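Local atomic coordinates of Ras-related protein Rab-21 (Homo sapiens, PDB entry 1Z08), a protein that belongs to the Rab branch of the Ras family of small G proteins, built on a P-loop nucleotide-binding fold. Residues A[160-163]-A[164-168]; A[135-138]-A[139-143]; A[21-24]-A[25-29]; A[118-121]-A[122-125]. The protein carries 1 engineered substitution. One frame throughout, in Å; residues are numbered along the deposited sequence.

Contact 1: A[160-163]-A[164-168]; sequences FLDL and CKRMI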
loop_
_atom_site.group_PDB
_atom_site.type_symbol
_atom_site.label_atom_id
_atom_site.label_comp_id
_atom_site.label_asym_id
_atom_site.label_seq_id
_atom_site.Cartn_x
_atom_site.Cartn_y
_atom_site.Cartn_z
ATOM N N PHE A 160 8.139 0.894 -0.582
ATOM C CA PHE A 160 8.319 0.067 -1.773
ATOM C C PHE A 160 9.628 -0.714 -1.741
ATOM O O PHE A 160 9.670 -1.865 -2.178
ATOM C CB PHE A 160 8.191 0.900 -3.048
ATOM C CG PHE A 160 6.768 1.240 -3.406
ATOM C CD1 PHE A 160 5.959 0.310 -4.058
ATOM C CD2 PHE A 160 6.234 2.484 -3.085
ATOM C CE1 PHE A 160 4.643 0.617 -4.387
ATOM C CE2 PHE A 160 4.917 2.802 -3.413
ATOM C CZ PHE A 160 4.119 1.868 -4.065
ATOM N N LEU A 161 10.683 -0.094 -1.215
ATOM C CA LEU A 161 11.973 -0.770 -1.062
ATOM C C LEU A 161 11.859 -1.966 -0.119
ATOM O O LEU A 161 12.338 -3.056 -0.434
ATOM C CB LEU A 161 13.061 0.200 -0.572
ATOM C CG LEU A 161 14.455 -0.375 -0.267
ATOM C CD1 LEU A 161 15.132 -0.899 -1.527
ATOM C CD2 LEU A 161 15.343 0.659 0.418
ATOM N N ASP A 162 11.211 -1.759 1.027
ATOM C CA ASP A 162 11.037 -2.821 2.013
ATOM C C ASP A 162 10.142 -3.941 1.488
ATOM O O ASP A 162 10.433 -5.117 1.702
ATOM C CB ASP A 162 10.484 -2.273 3.333
ATOM C CG ASP A 162 10.703 -3.226 4.496
ATOM O OD1 ASP A 162 9.710 -3.631 5.135
ATOM O OD2 ASP A 162 11.873 -3.580 4.761
ATOM N N LEU A 163 9.066 -3.573 0.793
ATOM C CA LEU A 163 8.162 -4.561 0.202
ATOM C C LEU A 163 8.900 -5.447 -0.798
ATOM O O LEU A 163 8.725 -6.664 -0.797
ATOM C CB LEU A 163 6.935 -3.888 -0.438
ATOM C CG LEU A 163 5.866 -4.742 -1.142
ATOM C CD1 LEU A 163 5.288 -5.838 -0.261
ATOM C CD2 LEU A 163 4.753 -3.857 -1.658
ATOM N N CYS A 164 9.738 -4.826 -1.627
ATOM C CA CYS A 164 10.568 -5.541 -2.599
ATOM C C CYS A 164 11.538 -6.512 -1.925
ATOM O O CYS A 164 11.691 -7.648 -2.376
ATOM C CB CYS A 164 11.333 -4.553 -3.481
ATOM S SG CYS A 164 10.315 -3.716 -4.710
ATOM N N LYS A 165 12.184 -6.059 -0.850
ATOM C CA LYS A 165 13.098 -6.900 -0.072
ATOM C C LYS A 165 12.380 -8.122 0.486
ATOM O O LYS A 165 12.902 -9.233 0.429
ATOM C CB LYS A 165 13.720 -6.112 1.081
ATOM C CG LYS A 165 14.771 -5.103 0.676
ATOM C CD LYS A 165 15.339 -4.434 1.921
ATOM C CE LYS A 165 16.199 -3.235 1.576
ATOM N NZ LYS A 165 16.631 -2.532 2.816
ATOM N N ARG A 166 11.184 -7.903 1.026
ATOM C CA ARG A 166 10.380 -8.979 1.599
ATOM C C ARG A 166 9.867 -9.952 0.532
ATOM O O ARG A 166 9.772 -11.155 0.785
ATOM C CB ARG A 166 9.213 -8.407 2.403
ATOM C CG ARG A 166 9.608 -7.644 3.667
ATOM C CD ARG A 166 8.438 -6.818 4.202
ATOM N NE ARG A 166 7.282 -7.657 4.524
ATOM C CZ ARG A 166 6.015 -7.251 4.496
ATOM N NH1 ARG A 166 5.712 -6.006 4.146
ATOM N NH2 ARG A 166 5.044 -8.101 4.802
ATOM N N MET A 167 9.541 -9.435 -0.652
ATOM C CA MET A 167 9.100 -10.285 -1.767
ATOM C C MET A 167 10.243 -11.112 -2.367
ATOM O O MET A 167 10.025 -12.231 -2.845
ATOM C CB MET A 167 8.395 -9.464 -2.850
ATOM C CG MET A 167 7.032 -8.923 -2.421
ATOM S SD MET A 167 6.148 -7.990 -3.691
ATOM C CE MET A 167 7.329 -6.703 -4.095
ATOM N N ILE A 168 11.453 -10.552 -2.349
ATOM C CA ILE A 168 12.658 -11.275 -2.767
ATOM C C ILE A 168 12.958 -12.413 -1.785
ATOM O O ILE A 168 13.369 -13.502 -2.194
ATOM C CB ILE A 168 13.885 -10.325 -2.903
ATOM C CG1 ILE A 168 13.718 -9.397 -4.111
ATOM C CG2 ILE A 168 15.198 -11.115 -3.027
ATOM C CD1 ILE A 168 14.674 -8.209 -4.127
HETATM O O HOH W 1 14.170 -1.967 4.046
#
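Leu163 and Met167 sit one turn apart on helix 156-168, on the side that this last helix of the Ras-type P-loop fold lays against the sheet. One group of contacts is apolar. The methionine chain bends at its third torsion (chi3 -57°), which brings Met167 CE back over the preceding turn to 3.8 Å from Leu163 CG. Both side chains also rest on Val9 of strand 5-12 and Cys113 of strand 113-119. On another flank of the helix the extended chain of Lys165 passes Leu161 at a slant, with CE 3.8 Å from Leu161 CG.

The backbone contributes four successive helical hydrogen bonds, running from Cys164 N to Phe160 O through to Met167 N to Leu163 O, the last at 2.9 Å.

Polar side chains pair indirectly. Asp162 OD1 meets Arg166 at its CD methylene, 3.6 Å away, and the carboxylate and guanidinium planes are 35° apart. Their charged atoms are joined instead through Tyr146, whose OH is hydrogen-bonded to both Asp162 OD1 and Arg166 NH1; Arg166 NH2 goes to Leu114 O. Lys165 likewise stays clear of the carboxylate, NZ standing 5.2 Å from Asp162 OD2. One water spans this gap, accepting from Lys165 NZ at 2.8 Å and donating to Asp162 OD2 at 2.9 Å.

Contact 2: A[135-138]-A[139-143]; sequences ESYA and ESVGA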
loop_
_atom_site.group_PDB
_atom_site.type_symbol
_atom_site.label_atom_id
_atom_site.label_comp_id
_atom_site.label_asym_id
_atom_site.label_seq_id
_atom_site.Cartn_x
_atom_site.Cartn_y
_atom_site.Cartn_z
ATOM N N GLU A 135 -0.441 -1.044 14.447
ATOM C CA GLU A 135 0.803 -1.814 14.457
ATOM C C GLU A 135 0.581 -3.204 15.038
ATOM O O GLU A 135 1.045 -4.200 14.469
ATOM C CB GLU A 135 1.897 -1.081 15.233
ATOM C CG GLU A 135 2.442 0.146 14.517
ATOM C CD GLU A 135 3.624 0.767 15.225
ATOM O OE1 GLU A 135 3.940 0.352 16.363
ATOM O OE2 GLU A 135 4.235 1.684 14.641
ATOM N N SER A 136 -0.137 -3.260 16.162
ATOM C CA SER A 136 -0.505 -4.526 16.799
ATOM C C SER A 136 -1.282 -5.418 15.835
ATOM O O SER A 136 -0.965 -6.604 15.689
ATOM C CB SER A 136 -1.329 -4.282 18.068
ATOM O OG SER A 136 -1.819 -5.507 18.593
ATOM N N TYR A 137 -2.284 -4.846 15.167
ATOM C CA TYR A 137 -3.066 -5.604 14.202
ATOM C C TYR A 137 -2.179 -6.139 13.079
ATOM O O TYR A 137 -2.250 -7.322 12.738
ATOM C CB TYR A 137 -4.235 -4.787 13.630
ATOM C CG TYR A 137 -4.953 -5.536 12.534
ATOM C CD1 TYR A 137 -5.778 -6.620 12.833
ATOM C CD2 TYR A 137 -4.774 -5.189 11.194
ATOM C CE1 TYR A 137 -6.425 -7.329 11.824
ATOM C CE2 TYR A 137 -5.415 -5.895 10.179
ATOM C CZ TYR A 137 -6.236 -6.961 10.503
ATOM O OH TYR A 137 -6.876 -7.661 9.507
ATOM N N ALA A 138 -1.346 -5.263 12.519
ATOM C CA ALA A 138 -0.407 -5.645 11.465
ATOM C C ALA A 138 0.436 -6.856 11.870
ATOM O O ALA A 138 0.505 -7.840 11.129
ATOM C CB ALA A 138 0.482 -4.466 11.078
ATOM N N GLU A 139 1.054 -6.790 13.051
ATOM C CA GLU A 139 1.859 -7.909 13.559
ATOM C C GLU A 139 1.034 -9.191 13.701
ATOM O O GLU A 139 1.508 -10.276 13.354
ATOM C CB GLU A 139 2.534 -7.554 14.891
ATOM C CG GLU A 139 3.585 -8.576 15.338
ATOM C CD GLU A 139 4.346 -8.166 16.590
ATOM O OE1 GLU A 139 4.445 -6.952 16.879
ATOM O OE2 GLU A 139 4.862 -9.069 17.280
ATOM N N SER A 140 -0.199 -9.062 14.193
ATOM C CA SER A 140 -1.076 -10.223 14.407
ATOM C C SER A 140 -1.427 -10.988 13.125
ATOM O O SER A 140 -1.718 -12.184 13.184
ATOM C CB SER A 140 -2.363 -9.818 15.135
ATOM O OG SER A 140 -3.333 -9.284 14.243
ATOM N N VAL A 141 -1.404 -10.300 11.982
ATOM C CA VAL A 141 -1.739 -10.924 10.690
ATOM C C VAL A 141 -0.520 -11.169 9.793
ATOM O O VAL A 141 -0.664 -11.485 8.607
ATOM C CB VAL A 141 -2.833 -10.133 9.906
ATOM C CG1 VAL A 141 -4.170 -10.177 10.641
ATOM C CG2 VAL A 141 -2.391 -8.687 9.625
ATOM N N GLY A 142 0.672 -11.022 10.364
ATOM C CA GLY A 142 1.919 -11.250 9.637
ATOM C C GLY A 142 2.237 -10.190 8.597
ATOM O O GLY A 142 3.015 -10.433 7.673
ATOM N N ALA A 143 1.630 -9.015 8.743
ATOM C CA ALA A 143 1.919 -7.881 7.873
ATOM C C ALA A 143 2.936 -6.970 8.542
ATOM O O ALA A 143 3.216 -7.108 9.734
ATOM C CB ALA A 143 0.639 -7.114 7.565
#
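With CG anti to its backbone nitrogen (chi1 174°), Tyr137 brings its ring alongside Val141, although its CB starts off pointing away. Val141 CG1 approaches Tyr137 CE1 to 3.8 Å, while CG2 sits over one face of the ring near its rim. Ser140 is turned differently: at chi1 82° its OG folds back on the helix and donates to Tyr137 O at 2.7 Å. The same carbonyl receives a weak bond from Val141 N, so two donors gather on it as the helix runs out.

Ala138 O is also gripped twice. Ala143 N donates to it at 2.9 Å, and Val141 N, 3.2 Å from Ala138 O, comes from the opposite face of the carbonyl plane. On the inner side Tyr137 and Ala138 touch Ile116 of strand 113-119, and Tyr137 and Val141 share Val101 of helix 91-108.

Gly142 takes positive phi and its N donates to Glu139 O at 3.2 Å. Together with the bond from Ala143 N to Ala138 O, this is a Schellman motif, closing helix 131-140 within the beta-alpha-beta crossover from strand 113-119 to strand 144-148.

Contact 3: A[21-24]-A[25-29]; sequences SLVL and RYCEN. With GNP (phosphoaminophosphonic acid-guanylate ester), chain F.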
loop_
_atom_site.group_PDB
_atom_site.type_symbol
_atom_site.label_atom_id
_atom_site.label_comp_id
_atom_site.label_asym_id
_atom_site.label_seq_id
_atom_site.Cartn_x
_atom_site.Cartn_y
_atom_site.Cartn_z
ATOM N N SER A 21 -2.390 8.793 -4.980
ATOM C CA SER A 21 -1.383 9.749 -4.525
ATOM C C SER A 21 -0.056 9.075 -4.166
ATOM O O SER A 21 1.012 9.626 -4.439
ATOM C CB SER A 21 -1.901 10.583 -3.350
ATOM O OG SER A 21 -2.970 11.423 -3.760
ATOM N N LEU A 22 -0.124 7.891 -3.560
ATOM C CA LEU A 22 1.092 7.140 -3.238
ATOM C C LEU A 22 1.834 6.734 -4.510
ATOM O O LEU A 22 3.045 6.926 -4.611
ATOM C CB LEU A 22 0.782 5.910 -2.374
ATOM C CG LEU A 22 0.426 6.174 -0.902
ATOM C CD1 LEU A 22 -0.133 4.921 -0.249
ATOM C CD2 LEU A 22 1.616 6.693 -0.112
ATOM N N VAL A 23 1.096 6.197 -5.481
ATOM C CA VAL A 23 1.684 5.731 -6.737
ATOM C C VAL A 23 2.223 6.907 -7.561
ATOM O O VAL A 23 3.357 6.864 -8.048
ATOM C CB VAL A 23 0.677 4.905 -7.577
ATOM C CG1 VAL A 23 1.351 4.353 -8.835
ATOM C CG2 VAL A 23 0.090 3.761 -6.755
ATOM N N LEU A 24 1.418 7.960 -7.698
ATOM C CA LEU A 24 1.823 9.141 -8.461
ATOM C C LEU A 24 3.096 9.775 -7.899
ATOM O O LEU A 24 4.008 10.112 -8.657
ATOM C CB LEU A 24 0.686 10.168 -8.546
ATOM C CG LEU A 24 0.945 11.489 -9.286
ATOM C CD1 LEU A 24 1.192 11.276 -10.780
ATOM C CD2 LEU A 24 -0.214 12.453 -9.068
ATOM N N ARG A 25 3.161 9.924 -6.576
ATOM C CA ARG A 25 4.356 10.463 -5.930
ATOM C C ARG A 25 5.574 9.572 -6.185
ATOM O O ARG A 25 6.650 10.069 -6.503
ATOM C CB ARG A 25 4.137 10.660 -4.423
ATOM C CG ARG A 25 5.375 11.129 -3.652
ATOM C CD ARG A 25 5.819 12.529 -4.073
ATOM N NE ARG A 25 5.065 13.577 -3.390
ATOM C CZ ARG A 25 5.145 14.872 -3.683
ATOM N NH1 ARG A 25 5.946 15.295 -4.658
ATOM N NH2 ARG A 25 4.422 15.751 -3.002
ATOM N N TYR A 26 5.392 8.259 -6.056
ATOM C CA TYR A 26 6.487 7.301 -6.245
ATOM C C TYR A 26 6.979 7.238 -7.699
ATOM O O TYR A 26 8.185 7.146 -7.947
ATOM C CB TYR A 26 6.063 5.911 -5.762
ATOM C CG TYR A 26 7.181 4.885 -5.688
ATOM C CD1 TYR A 26 8.349 5.139 -4.966
ATOM C CD2 TYR A 26 7.056 3.648 -6.320
ATOM C CE1 TYR A 26 9.373 4.193 -4.894
ATOM C CE2 TYR A 26 8.068 2.696 -6.248
ATOM C CZ TYR A 26 9.224 2.974 -5.538
ATOM O OH TYR A 26 10.223 2.025 -5.468
ATOM N N CYS A 27 6.048 7.303 -8.648
ATOM C CA CYS A 27 6.367 7.111 -10.065
ATOM C C CYS A 27 6.719 8.396 -10.817
ATOM O O CYS A 27 7.568 8.375 -11.712
ATOM C CB CYS A 27 5.218 6.396 -10.782
ATOM S SG CYS A 27 4.955 4.691 -10.268
ATOM N N GLU A 28 6.066 9.502 -10.466
ATOM C CA GLU A 28 6.231 10.761 -11.202
ATOM C C GLU A 28 6.674 11.939 -10.334
ATOM O O GLU A 28 6.890 13.045 -10.844
ATOM C CB GLU A 28 4.937 11.123 -11.943
ATOM C CG GLU A 28 4.470 10.099 -12.980
ATOM C CD GLU A 28 5.413 9.956 -14.169
ATOM O OE1 GLU A 28 6.126 10.927 -14.508
ATOM O OE2 GLU A 28 5.428 8.865 -14.777
ATOM N N ASN A 29 6.813 11.699 -9.030
ATOM C CA ASN A 29 7.111 12.749 -8.046
ATOM C C ASN A 29 6.179 13.965 -8.164
ATOM O O ASN A 29 6.621 15.116 -8.180
ATOM C CB ASN A 29 8.594 13.155 -8.096
ATOM C CG ASN A 29 8.998 14.049 -6.935
ATOM O OD1 ASN A 29 8.497 13.907 -5.816
ATOM N ND2 ASN A 29 9.909 14.982 -7.198
HETATM P PG GNP F . -9.981 6.660 -5.125
HETATM O O1G GNP F . -11.391 7.201 -5.152
HETATM O O2G GNP F . -9.218 6.819 -6.415
HETATM O O3G GNP F . -10.146 5.245 -4.644
HETATM N N3B GNP F . -9.150 7.457 -4.003
HETATM P PB GNP F . -7.583 7.381 -3.686
HETATM O O1B GNP F . -7.308 6.416 -2.601
HETATM O O2B GNP F . -6.846 7.167 -4.954
HETATM O O3A GNP F . -7.160 8.739 -3.099
HETATM P PA GNP F . -6.445 9.916 -3.789
HETATM O O1A GNP F . -5.019 9.587 -3.988
HETATM O O2A GNP F . -7.188 10.415 -4.972
HETATM O "O5'" GNP F . -6.469 11.058 -2.707
HETATM C "C5'" GNP F . -7.694 11.415 -2.067
HETATM C "C4'" GNP F . -7.520 12.720 -1.312
HETATM O "O4'" GNP F . -6.553 12.547 -0.244
HETATM C "C3'" GNP F . -7.021 13.893 -2.149
HETATM O "O3'" GNP F . -7.667 15.065 -1.691
HETATM C "C2'" GNP F . -5.519 13.886 -1.865
HETATM O "O2'" GNP F . -4.880 15.132 -2.065
HETATM C "C1'" GNP F . -5.512 13.494 -0.390
HETATM N N9 GNP F . -4.250 12.906 0.049
HETATM C C8 GNP F . -3.622 11.789 -0.456
HETATM N N7 GNP F . -2.496 11.512 0.142
HETATM C C5 GNP F . -2.369 12.508 1.107
HETATM C C6 GNP F . -1.350 12.740 2.069
HETATM O O6 GNP F . -0.321 12.082 2.270
HETATM N N1 GNP F . -1.611 13.861 2.866
HETATM C C2 GNP F . -2.720 14.665 2.735
HETATM N N2 GNP F . -2.811 15.702 3.579
HETATM N N3 GNP F . -3.679 14.459 1.842
HETATM C C4 GNP F . -3.441 13.373 1.060
#
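Helix 19-28 begins within a sequence consistent with the P-loop of this family (Gly13, Gly18, Lys19, Thr20) and carries two neighbouring one-turn contacts, Val23 with Cys27 and Leu24 with Glu28. Its first turns face phosphoaminophosphonic acid-guanylate ester, and Thr20 is a magnesium ligand. Ser21 holds one oxygen of the alpha phosphate in two ways. Its OG lies beside its own backbone nitrogen (chi1 -66°), and both groups therefore reach the same atom: OG donates to O1A of the nucleotide at 2.8 Å and Ser21 N donates to O1A at 2.9 Å. Being near the amino end of the helix, this oxygen probably also gains from the helix dipole.

Farther along, Val23 CG1 packs against Cys27 SG at 3.9 Å. Leu24 and Glu28 meet at about a right angle, the CD1 branch lying 3.9 Å from Glu28 CB. Beneath these side chains runs the usual helical ladder, including Cys27 N to Val23 O at 2.8 Å.

The helix ends at Glu28; Asn29, the next residue, leaves helical geometry with positive phi. Arg25, bent at chi2 and chi3, curls so that NH1 donates to Asn29 OD1 at 3.1 Å, arriving 52° out of the amide plane. Its NE is bonded to Ala150 O, tying the same guanidinium to a second loop.

Among its neighbours, the helix leans on helix 156-168, where Leu22, Arg25 and Tyr26 touch Ile156 and the Tyr26 ring stacks with Phe160; Val23 meanwhile packs on Leu44 of strand 42-49 and Ile59 of strand 54-61.

Contact 4: A[118-121]-A[122-125]; sequences GNKI and DLEK. With GNP (phosphoaminophosphonic acid-guanylate ester), chain F.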
loop_
_atom_site.group_PDB
_atom_site.type_symbol
_atom_site.label_atom_id
_atom_site.label_comp_id
_atom_site.label_asym_id
_atom_site.label_seq_id
_atom_site.Cartn_x
_atom_site.Cartn_y
_atom_site.Cartn_z
ATOM N N GLY A 118 -0.494 3.488 7.022
ATOM C CA GLY A 118 -1.153 4.671 7.560
ATOM C C GLY A 118 -0.662 5.898 6.829
ATOM O O GLY A 118 0.428 6.405 7.110
ATOM N N ASN A 119 -1.470 6.363 5.884
ATOM C CA ASN A 119 -1.131 7.511 5.055
ATOM C C ASN A 119 -1.659 8.824 5.625
ATOM O O ASN A 119 -2.562 8.831 6.469
ATOM C CB ASN A 119 -1.630 7.297 3.619
ATOM C CG ASN A 119 -1.129 8.363 2.654
ATOM O OD1 ASN A 119 0.052 8.720 2.655
ATOM N ND2 ASN A 119 -2.034 8.880 1.827
ATOM N N LYS A 120 -1.075 9.926 5.151
ATOM C CA LYS A 120 -1.429 11.295 5.558
ATOM C C LYS A 120 -0.844 11.669 6.923
ATOM O O LYS A 120 -1.471 12.400 7.694
ATOM C CB LYS A 120 -2.952 11.535 5.532
ATOM C CG LYS A 120 -3.639 11.201 4.213
ATOM C CD LYS A 120 -5.040 11.783 4.170
ATOM C CE LYS A 120 -5.799 11.291 2.949
ATOM N NZ LYS A 120 -7.184 11.855 2.897
ATOM N N ILE A 121 0.367 11.189 7.214
ATOM C CA ILE A 121 1.012 11.495 8.503
ATOM C C ILE A 121 1.343 12.985 8.676
ATOM O O ILE A 121 1.631 13.443 9.787
ATOM C CB ILE A 121 2.250 10.602 8.809
ATOM C CG1 ILE A 121 3.357 10.807 7.764
ATOM C CG2 ILE A 121 1.824 9.135 8.956
ATOM C CD1 ILE A 121 4.683 10.132 8.107
ATOM N N ASP A 122 1.283 13.735 7.577
ATOM C CA ASP A 122 1.396 15.195 7.626
ATOM C C ASP A 122 0.199 15.820 8.353
ATOM O O ASP A 122 0.255 16.978 8.783
ATOM C CB ASP A 122 1.544 15.779 6.214
ATOM C CG ASP A 122 0.374 15.436 5.308
ATOM O OD1 ASP A 122 0.247 14.260 4.908
ATOM O OD2 ASP A 122 -0.416 16.350 4.995
ATOM N N LEU A 123 -0.874 15.040 8.489
ATOM C CA LEU A 123 -2.071 15.456 9.214
ATOM C C LEU A 123 -2.132 14.835 10.614
ATOM O O LEU A 123 -3.211 14.510 11.115
ATOM C CB LEU A 123 -3.330 15.105 8.408
ATOM C CG LEU A 123 -3.486 15.671 6.992
ATOM C CD1 LEU A 123 -4.783 15.161 6.364
ATOM C CD2 LEU A 123 -3.453 17.197 6.989
ATOM N N GLU A 124 -0.965 14.686 11.238
ATOM C CA GLU A 124 -0.837 14.091 12.576
ATOM C C GLU A 124 -1.717 14.781 13.631
ATOM O O GLU A 124 -2.280 14.117 14.505
ATOM C CB GLU A 124 0.637 14.077 13.009
ATOM C CG GLU A 124 0.906 13.579 14.439
ATOM C CD GLU A 124 0.409 12.159 14.701
ATOM O OE1 GLU A 124 0.414 11.325 13.772
ATOM O OE2 GLU A 124 0.019 11.875 15.854
ATOM N N LYS A 125 -1.848 16.105 13.527
ATOM C CA LYS A 125 -2.709 16.885 14.424
ATOM C C LYS A 125 -4.169 16.433 14.378
ATOM O O LYS A 125 -4.922 16.641 15.334
ATOM C CB LYS A 125 -2.635 18.374 14.080
ATOM C CG LYS A 125 -1.338 19.054 14.460
ATOM C CD LYS A 125 -1.424 20.538 14.154
ATOM C CE LYS A 125 -0.219 21.290 14.672
ATOM N NZ LYS A 125 -0.473 22.756 14.661
HETATM P PG GNP F . -9.981 6.660 -5.125
HETATM O O1G GNP F . -11.391 7.201 -5.152
HETATM O O2G GNP F . -9.218 6.819 -6.415
HETATM O O3G GNP F . -10.146 5.245 -4.644
HETATM N N3B GNP F . -9.150 7.457 -4.003
HETATM P PB GNP F . -7.583 7.381 -3.686
HETATM O O1B GNP F . -7.308 6.416 -2.601
HETATM O O2B GNP F . -6.846 7.167 -4.954
HETATM O O3A GNP F . -7.160 8.739 -3.099
HETATM P PA GNP F . -6.445 9.916 -3.789
HETATM O O1A GNP F . -5.019 9.587 -3.988
HETATM O O2A GNP F . -7.188 10.415 -4.972
HETATM O "O5'" GNP F . -6.469 11.058 -2.707
HETATM C "C5'" GNP F . -7.694 11.415 -2.067
HETATM C "C4'" GNP F . -7.520 12.720 -1.312
HETATM O "O4'" GNP F . -6.553 12.547 -0.244
HETATM C "C3'" GNP F . -7.021 13.893 -2.149
HETATM O "O3'" GNP F . -7.667 15.065 -1.691
HETATM C "C2'" GNP F . -5.519 13.886 -1.865
HETATM O "O2'" GNP F . -4.880 15.132 -2.065
HETATM C "C1'" GNP F . -5.512 13.494 -0.390
HETATM N N9 GNP F . -4.250 12.906 0.049
HETATM C C8 GNP F . -3.622 11.789 -0.456
HETATM N N7 GNP F . -2.496 11.512 0.142
HETATM C C5 GNP F . -2.369 12.508 1.107
HETATM C C6 GNP F . -1.350 12.740 2.069
HETATM O O6 GNP F . -0.321 12.082 2.270
HETATM N N1 GNP F . -1.611 13.861 2.866
HETATM C C2 GNP F . -2.720 14.665 2.735
HETATM N N2 GNP F . -2.811 15.702 3.579
HETATM N N3 GNP F . -3.679 14.459 1.842
HETATM C C4 GNP F . -3.441 13.373 1.060
#
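Asp122 stands close to Lys120, its OD1 4.2 Å from the lysine CB, and both reach the guanine of phosphoaminophosphonic acid-guanylate ester, Asp122 at N1 and N2 and Lys120 over a face. With chi1 at 59°, the Asp122 carboxylate swings between its backbone nitrogen and carbonyl carbon and presents both oxygens to the base. N1 of the nucleotide donates to OD1 at 2.8 Å, almost straight at 172°, and N2 donates to OD2 at 2.9 Å. Ser149 OG is bonded to OD1 as well, a second-shell bond consistent with holding the carboxylate in place.

Leu123 follows, closing the turn as its N donates to Lys120 O at 2.8 Å. Its CD1 comes within 4.0 Å of Lys120 CD and also touches N2 of the base. The lysine chain, extended beyond CG, lies across one face of the guanine, with Lys120 CG 3.5 Å from C6 of the base; NZ continues to Cys16 O and a salt bridge with Asp87, and makes a weak bond to O4' of the ribose.

Glu124 adds a weak bond from its N to Ile121 O, while OE1 forms a salt bridge with Arg127.

The run Asn119, Lys120, Ile121, Asp122 matches the NKxD motif by which G proteins recognise guanine, placed where strand 113-119 gives way to a 3-10 turn.

How the contacts relate
Contacts 1 and 3 are partly buried and each centres on a single helix, 156-168 and 19-28, whereas contacts 2 and 4 lie nearer the surface on consecutive elements, helix 131-140 and the end of strand 113-119 before it. Contact 1 relies on apolar packing against the sheet and polar bridges at its edge; contact 2 is dominated by backbone bonds that finish a helix. Contacts 3 and 4 both touch the nucleotide, the former at the alpha phosphate and the latter at the base, and they meet where Leu22 packs on Asn119. Contacts 2 and 3 lie on opposite sides of the chain's centre, with centres about 26 Å apart.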